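Local coordinates for putative ribose operon repressor (Burkholderia thailandensis, PDB 3EGC), which probably acts as a LacI-family repressor that binds DNA and controls transcription, with a ligand-binding domain of the periplasmic sugar-binding type, at residues A[23-28]-A[239-244]; A[63-68]-A[86-91]. One frame throughout, in Å; residues are numbered along the deposited sequence.

Overall arrangement
Both contacts involve the half of the LacI-type core that holds strand 67-70. They share no helix or strand. Contact 1 pairs helix 21-36 with helix 241-257, which are far apart in sequence. Contact 2 joins two neighbouring parallel strands, 67-70 and 90-93, of one beta-alpha-beta unit. Their centres lie about 21 Å apart, and their nearest atoms are about 7 Å apart. The centre of contact 1 is about 10 Å from the centre of the chain, that of contact 2 about 23 Å. Both are largely buried, but contact 1 has an exposed arginine and borders the second subunit. It is polar and charged there, with an apolar inner side. Contact 2 combines backbone bonds with packing around a phenylalanine ring.

Contact 1. Residues A[23-28]-A[239-244]; sequences FAEVAS and QPTRRI
Glu25 of helix 21-36 reaches across to Thr241 and Arg242, in the first turn of helix 241-257. Glu25 CB lies 3.3 Å from Thr241 OG1. CG stands beside its own backbone N (chi1 -67°) and is farther from Thr241. The chain then runs extended. CD comes near both Thr241 OG1 and Arg242 NH2. At the tip, OE1 accepts a hydrogen bond from Thr241 OG1. The modelled distance from Thr241 OG1 to Glu25 OE1 is 2.4 Å, so its exact length is doubtful. Glu25 OE2, the other tip oxygen, is 4.1 Å from Arg242 NH2.

The Arg242 guanidinium is stacked against the Glu25 carboxylate, with 24° between the two planes. Glu25 OE1 sits over its face, 4.0 Å from Arg242 NH2. This is a long salt bridge in which no N-H points at the oxygen. The stronger partner of Arg242 is Glu19 of the second subunit, whose OE1 forms a salt bridge with Arg242 NH1. The same Glu19 of the second subunit accepts a hydrogen bond from Ser28 OG. Nearer the backbone, Arg242 CG rests 3.5 Å from Glu25 O.

The inner side is apolar. Val26 CG2 meets Ile244 CG2 at 4.3 Å, and Ile244 also touches strands 103-107 and 264-272. Val26 CA makes a CH...O contact with Thr241 O at 3.5 Å. The nearest CA atoms across the contact are those of Val26 and Arg242.

Pro240 is the N-cap of helix 241-257 and the centre of an inverse gamma turn. The turn follows strand 236-238, where the chain returns from the other half of the molecule. Two helices packed side by side at the subunit interface are consistent with the dimeric core of LacI-type, periplasmic-binding-protein folds.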
loop_
_atom_site.group_PDB
_atom_site.type_symbol
_atom_site.label_atom_id
_atom_site.label_comp_id
_atom_site.label_asym_id
_atom_site.label_seq_id
_atom_site.Cartn_x
_atom_site.Cartn_y
_atom_site.Cartn_z
ATOM N N PHE A 23 -3.710 -1.734 -5.563
ATOM C CA PHE A 23 -2.920 -1.541 -6.766
ATOM C C PHE A 23 -1.408 -1.841 -6.618
ATOM O O PHE A 23 -0.782 -2.268 -7.541
ATOM C CB PHE A 23 -3.156 -0.092 -7.326
ATOM C CG PHE A 23 -4.566 0.150 -7.767
ATOM C CD1 PHE A 23 -5.110 -0.537 -8.873
ATOM C CD2 PHE A 23 -5.377 1.029 -7.062
ATOM C CE1 PHE A 23 -6.435 -0.362 -9.229
ATOM C CE2 PHE A 23 -6.716 1.241 -7.436
ATOM C CZ PHE A 23 -7.261 0.528 -8.518
ATOM N N ALA A 24 -0.838 -1.531 -5.472
ATOM C CA ALA A 24 0.503 -1.935 -5.122
ATOM C C ALA A 24 0.704 -3.471 -5.130
ATOM O O ALA A 24 1.759 -3.980 -5.551
ATOM C CB ALA A 24 0.911 -1.363 -3.685
ATOM N N GLU A 25 -0.257 -4.179 -4.570
ATOM C CA GLU A 25 -0.198 -5.655 -4.600
ATOM C C GLU A 25 -0.459 -6.229 -6.033
ATOM O O GLU A 25 0.110 -7.241 -6.389
ATOM C CB GLU A 25 -1.196 -6.254 -3.614
ATOM C CG GLU A 25 -0.916 -6.006 -2.118
ATOM C CD GLU A 25 -2.055 -6.580 -1.236
ATOM O OE1 GLU A 25 -3.044 -7.181 -1.738
ATOM O OE2 GLU A 25 -1.972 -6.509 -0.015
ATOM N N VAL A 26 -1.310 -5.578 -6.833
ATOM C CA VAL A 26 -1.479 -5.988 -8.256
ATOM C C VAL A 26 -0.170 -5.752 -9.051
ATOM O O VAL A 26 0.246 -6.586 -9.860
ATOM C CB VAL A 26 -2.607 -5.173 -8.982
ATOM C CG1 VAL A 26 -2.528 -5.384 -10.499
ATOM C CG2 VAL A 26 -4.066 -5.562 -8.410
ATOM N N ALA A 27 0.464 -4.590 -8.794
ATOM C CA ALA A 27 1.708 -4.234 -9.434
ATOM C C ALA A 27 2.812 -5.268 -9.104
ATOM O O ALA A 27 3.616 -5.636 -10.003
ATOM C CB ALA A 27 2.160 -2.832 -8.963
ATOM N N SER A 28 2.862 -5.657 -7.827
ATOM C CA SER A 28 3.767 -6.717 -7.326
ATOM C C SER A 28 3.580 -8.027 -8.151
ATOM O O SER A 28 4.530 -8.566 -8.664
ATOM C CB SER A 28 3.457 -6.986 -5.839
ATOM O OG SER A 28 4.210 -8.027 -5.407
ATOM N N GLN A 239 -9.677 -10.133 -1.953
ATOM C CA GLN A 239 -9.452 -10.186 -3.393
ATOM C C GLN A 239 -8.094 -10.824 -3.636
ATOM O O GLN A 239 -7.181 -10.552 -2.856
ATOM C CB GLN A 239 -9.524 -8.796 -3.998
ATOM C CG GLN A 239 -10.895 -8.223 -3.952
ATOM C CD GLN A 239 -11.026 -6.986 -4.856
ATOM O OE1 GLN A 239 -11.279 -7.110 -6.061
ATOM N NE2 GLN A 239 -10.808 -5.800 -4.278
ATOM N N PRO A 240 -7.953 -11.640 -4.715
ATOM C CA PRO A 240 -6.655 -12.229 -5.081
ATOM C C PRO A 240 -5.742 -11.207 -5.823
ATOM O O PRO A 240 -5.371 -11.380 -6.991
ATOM C CB PRO A 240 -7.062 -13.383 -6.016
ATOM C CG PRO A 240 -8.280 -12.831 -6.737
ATOM C CD PRO A 240 -8.964 -11.866 -5.760
ATOM N N THR A 241 -5.358 -10.165 -5.124
ATOM C CA THR A 241 -4.647 -9.029 -5.768
ATOM C C THR A 241 -3.411 -9.389 -6.528
ATOM O O THR A 241 -3.242 -8.970 -7.665
ATOM C CB THR A 241 -4.230 -7.963 -4.735
ATOM O OG1 THR A 241 -3.477 -8.593 -3.653
ATOM C CG2 THR A 241 -5.423 -7.317 -4.158
ATOM N N ARG A 242 -2.544 -10.168 -5.913
ATOM C CA ARG A 242 -1.351 -10.638 -6.600
ATOM C C ARG A 242 -1.616 -11.468 -7.848
ATOM O O ARG A 242 -0.984 -11.271 -8.871
ATOM C CB ARG A 242 -0.421 -11.386 -5.601
ATOM C CG ARG A 242 0.526 -10.406 -4.894
ATOM C CD ARG A 242 1.035 -10.963 -3.517
ATOM N NE ARG A 242 -0.054 -11.030 -2.546
ATOM C CZ ARG A 242 -0.098 -10.378 -1.380
ATOM N NH1 ARG A 242 0.926 -9.624 -0.978
ATOM N NH2 ARG A 242 -1.176 -10.524 -0.592
ATOM N N ARG A 243 -2.541 -12.411 -7.746
ATOM C CA ARG A 243 -2.956 -13.252 -8.853
ATOM C C ARG A 243 -3.589 -12.439 -9.967
ATOM O O ARG A 243 -3.437 -12.759 -11.100
ATOM C CB ARG A 243 -3.924 -14.346 -8.360
ATOM C CG ARG A 243 -4.327 -15.397 -9.419
ATOM C CD ARG A 243 -3.254 -16.434 -9.588
ATOM N NE ARG A 243 -3.519 -17.301 -10.735
ATOM C CZ ARG A 243 -3.971 -18.557 -10.653
ATOM N NH1 ARG A 243 -4.201 -19.112 -9.458
ATOM N NH2 ARG A 243 -4.180 -19.252 -11.768
ATOM N N ILE A 244 -4.303 -11.374 -9.638
ATOM C CA ILE A 244 -4.821 -10.485 -10.664
ATOM C C ILE A 244 -3.676 -9.895 -11.491
ATOM O O ILE A 244 -3.700 -9.927 -12.724
ATOM C CB ILE A 244 -5.707 -9.322 -10.025
ATOM C CG1 ILE A 244 -6.969 -9.931 -9.395
ATOM C CG2 ILE A 244 -6.005 -8.255 -11.082
ATOM C CD1 ILE A 244 -7.815 -8.942 -8.483
#

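Contact 2. Residues A[63-68]-A[86-91]; sequences RRVDGL and KTFPIV
Leu68 and Ile90 form a parallel beta bridge, with their CA atoms 4.8 Å apart. Leu68 N donates to Pro89 O at 3.0 Å, and Val91 N donates to Leu68 O at 2.9 Å. Ile90 CA adds a CH...O contact to Leu68 O.

Phe88 carries most of the side-chain packing. With CG anti to the backbone N (chi1 -170°), its ring comes nearer to 63-68 than its CB does. Phe88 CE1 meets Leu68 CG at 3.5 Å, and Phe88 CZ meets Val65 CG2 at 3.6 Å. Val65 O lies at the ring edge, in its plane, 3.2 Å from Phe88 CE2. Phe61 meets the Phe88 ring edge-to-face.

These residues join the two strands of a beta-alpha-beta unit: strand 67-70, helix 78-82, strand 90-93. Arg64 ends the preceding helix in a Schellman motif, and Val65 and Asp66 lead into the first strand. Leu68 and Ile90 share one face of the sheet, where Leu68 also touches Ile14. The Val91 side chain packs on helix 241-257.

Pro89 CG presses on Asp66 O at 3.2 Å. The carboxylate of Asp66 turns elsewhere and accepts hydrogen bonds from the backbone N atoms of Asn9 and Ser8. Gly67 CA approaches Pro89 O to 3.3 Å.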
loop_
_atom_site.group_PDB
_atom_site.type_symbol
_atom_site.label_atom_id
_atom_site.label_comp_id
_atom_site.label_asym_id
_atom_site.label_seq_id
_atom_site.Cartn_x
_atom_site.Cartn_y
_atom_site.Cartn_z
ATOM N N ARG A 63 7.367 5.069 -26.605
ATOM C CA ARG A 63 8.542 4.321 -26.182
ATOM C C ARG A 63 8.531 2.891 -26.723
ATOM O O ARG A 63 9.447 2.134 -26.503
ATOM C CB ARG A 63 8.650 4.298 -24.641
ATOM C CG ARG A 63 9.013 5.676 -24.044
ATOM C CD ARG A 63 9.551 5.472 -22.654
ATOM N NE ARG A 63 10.373 6.597 -22.230
ATOM C CZ ARG A 63 11.670 6.715 -22.517
ATOM N NH1 ARG A 63 12.269 5.763 -23.214
ATOM N NH2 ARG A 63 12.346 7.776 -22.097
ATOM N N ARG A 64 7.481 2.551 -27.445
ATOM C CA ARG A 64 7.256 1.203 -27.943
ATOM C C ARG A 64 7.415 0.096 -26.911
ATOM O O ARG A 64 8.255 -0.795 -27.062
ATOM C CB ARG A 64 8.077 0.909 -29.221
ATOM C CG ARG A 64 7.660 1.747 -30.486
ATOM C CD ARG A 64 6.181 1.591 -30.780
ATOM N NE ARG A 64 5.766 2.274 -31.996
ATOM C CZ ARG A 64 5.621 3.596 -32.100
ATOM N NH1 ARG A 64 5.875 4.357 -31.057
ATOM N NH2 ARG A 64 5.235 4.158 -33.246
ATOM N N VAL A 65 6.609 0.166 -25.867
ATOM C CA VAL A 65 6.402 -0.984 -25.002
ATOM C C VAL A 65 5.646 -2.045 -25.805
ATOM O O VAL A 65 4.910 -1.718 -26.746
ATOM C CB VAL A 65 5.572 -0.616 -23.750
ATOM C CG1 VAL A 65 6.324 0.359 -22.862
ATOM C CG2 VAL A 65 4.218 -0.076 -24.177
ATOM N N ASP A 66 5.800 -3.302 -25.424
ATOM C CA ASP A 66 5.190 -4.385 -26.187
ATOM C C ASP A 66 3.675 -4.437 -25.979
ATOM O O ASP A 66 2.936 -4.995 -26.771
ATOM C CB ASP A 66 5.843 -5.696 -25.798
ATOM C CG ASP A 66 7.290 -5.805 -26.293
ATOM O OD1 ASP A 66 8.091 -6.554 -25.726
ATOM O OD2 ASP A 66 7.598 -5.192 -27.295
ATOM N N GLY A 67 3.215 -3.840 -24.885
ATOM C CA GLY A 67 1.816 -3.934 -24.505
ATOM C C GLY A 67 1.589 -3.158 -23.227
ATOM O O GLY A 67 2.525 -2.621 -22.675
ATOM N N LEU A 68 0.346 -3.095 -22.786
ATOM C CA LEU A 68 -0.056 -2.359 -21.561
ATOM C C LEU A 68 -0.957 -3.173 -20.662
ATOM O O LEU A 68 -1.957 -3.756 -21.103
ATOM C CB LEU A 68 -0.826 -1.049 -21.869
ATOM C CG LEU A 68 -0.212 0.114 -22.641
ATOM C CD1 LEU A 68 -1.139 1.358 -22.702
ATOM C CD2 LEU A 68 1.152 0.501 -22.045
ATOM N N LYS A 86 -4.598 -1.588 -33.722
ATOM C CA LYS A 86 -5.410 -2.696 -33.270
ATOM C C LYS A 86 -4.545 -3.823 -32.742
ATOM O O LYS A 86 -5.013 -4.716 -32.043
ATOM C CB LYS A 86 -6.253 -3.224 -34.431
ATOM C CG LYS A 86 -7.424 -4.033 -33.987
ATOM C CD LYS A 86 -8.050 -4.712 -35.170
ATOM C CE LYS A 86 -7.612 -6.183 -35.247
ATOM N NZ LYS A 86 -6.174 -6.407 -35.672
ATOM N N THR A 87 -3.282 -3.797 -33.115
ATOM C CA THR A 87 -2.440 -4.917 -32.796
ATOM C C THR A 87 -1.744 -4.659 -31.476
ATOM O O THR A 87 -1.085 -5.538 -30.954
ATOM C CB THR A 87 -1.365 -5.188 -33.909
ATOM O OG1 THR A 87 -0.432 -4.099 -34.007
ATOM C CG2 THR A 87 -2.026 -5.406 -35.222
ATOM N N PHE A 88 -1.854 -3.443 -30.964
ATOM C CA PHE A 88 -1.267 -3.150 -29.671
ATOM C C PHE A 88 -2.092 -3.792 -28.532
ATOM O O PHE A 88 -3.206 -3.385 -28.301
ATOM C CB PHE A 88 -1.117 -1.665 -29.484
ATOM C CG PHE A 88 -0.302 -1.283 -28.269
ATOM C CD1 PHE A 88 -0.915 -0.714 -27.165
ATOM C CD2 PHE A 88 1.059 -1.502 -28.236
ATOM C CE1 PHE A 88 -0.209 -0.363 -26.088
ATOM C CE2 PHE A 88 1.806 -1.154 -27.120
ATOM C CZ PHE A 88 1.166 -0.588 -26.037
ATOM N N PRO A 89 -1.533 -4.807 -27.856
ATOM C CA PRO A 89 -2.204 -5.566 -26.791
ATOM C C PRO A 89 -2.389 -4.772 -25.508
ATOM O O PRO A 89 -1.439 -4.124 -25.015
ATOM C CB PRO A 89 -1.271 -6.807 -26.545
ATOM C CG PRO A 89 0.036 -6.407 -27.108
ATOM C CD PRO A 89 -0.138 -5.229 -28.053
ATOM N N ILE A 90 -3.601 -4.853 -24.975
ATOM C CA ILE A 90 -3.945 -4.191 -23.730
ATOM C C ILE A 90 -4.728 -5.119 -22.822
ATOM O O ILE A 90 -5.741 -5.636 -23.218
ATOM C CB ILE A 90 -4.805 -2.923 -23.970
ATOM C CG1 ILE A 90 -4.030 -1.898 -24.855
ATOM C CG2 ILE A 90 -5.294 -2.314 -22.604
ATOM C CD1 ILE A 90 -4.846 -0.758 -25.270
ATOM N N VAL A 91 -4.281 -5.332 -21.599
ATOM C CA VAL A 91 -5.198 -5.946 -20.679
ATOM C C VAL A 91 -5.486 -5.067 -19.504
ATOM O O VAL A 91 -4.580 -4.464 -18.960
ATOM C CB VAL A 91 -4.861 -7.390 -20.294
ATOM C CG1 VAL A 91 -3.763 -8.034 -21.223
ATOM C CG2 VAL A 91 -4.570 -7.471 -18.919
#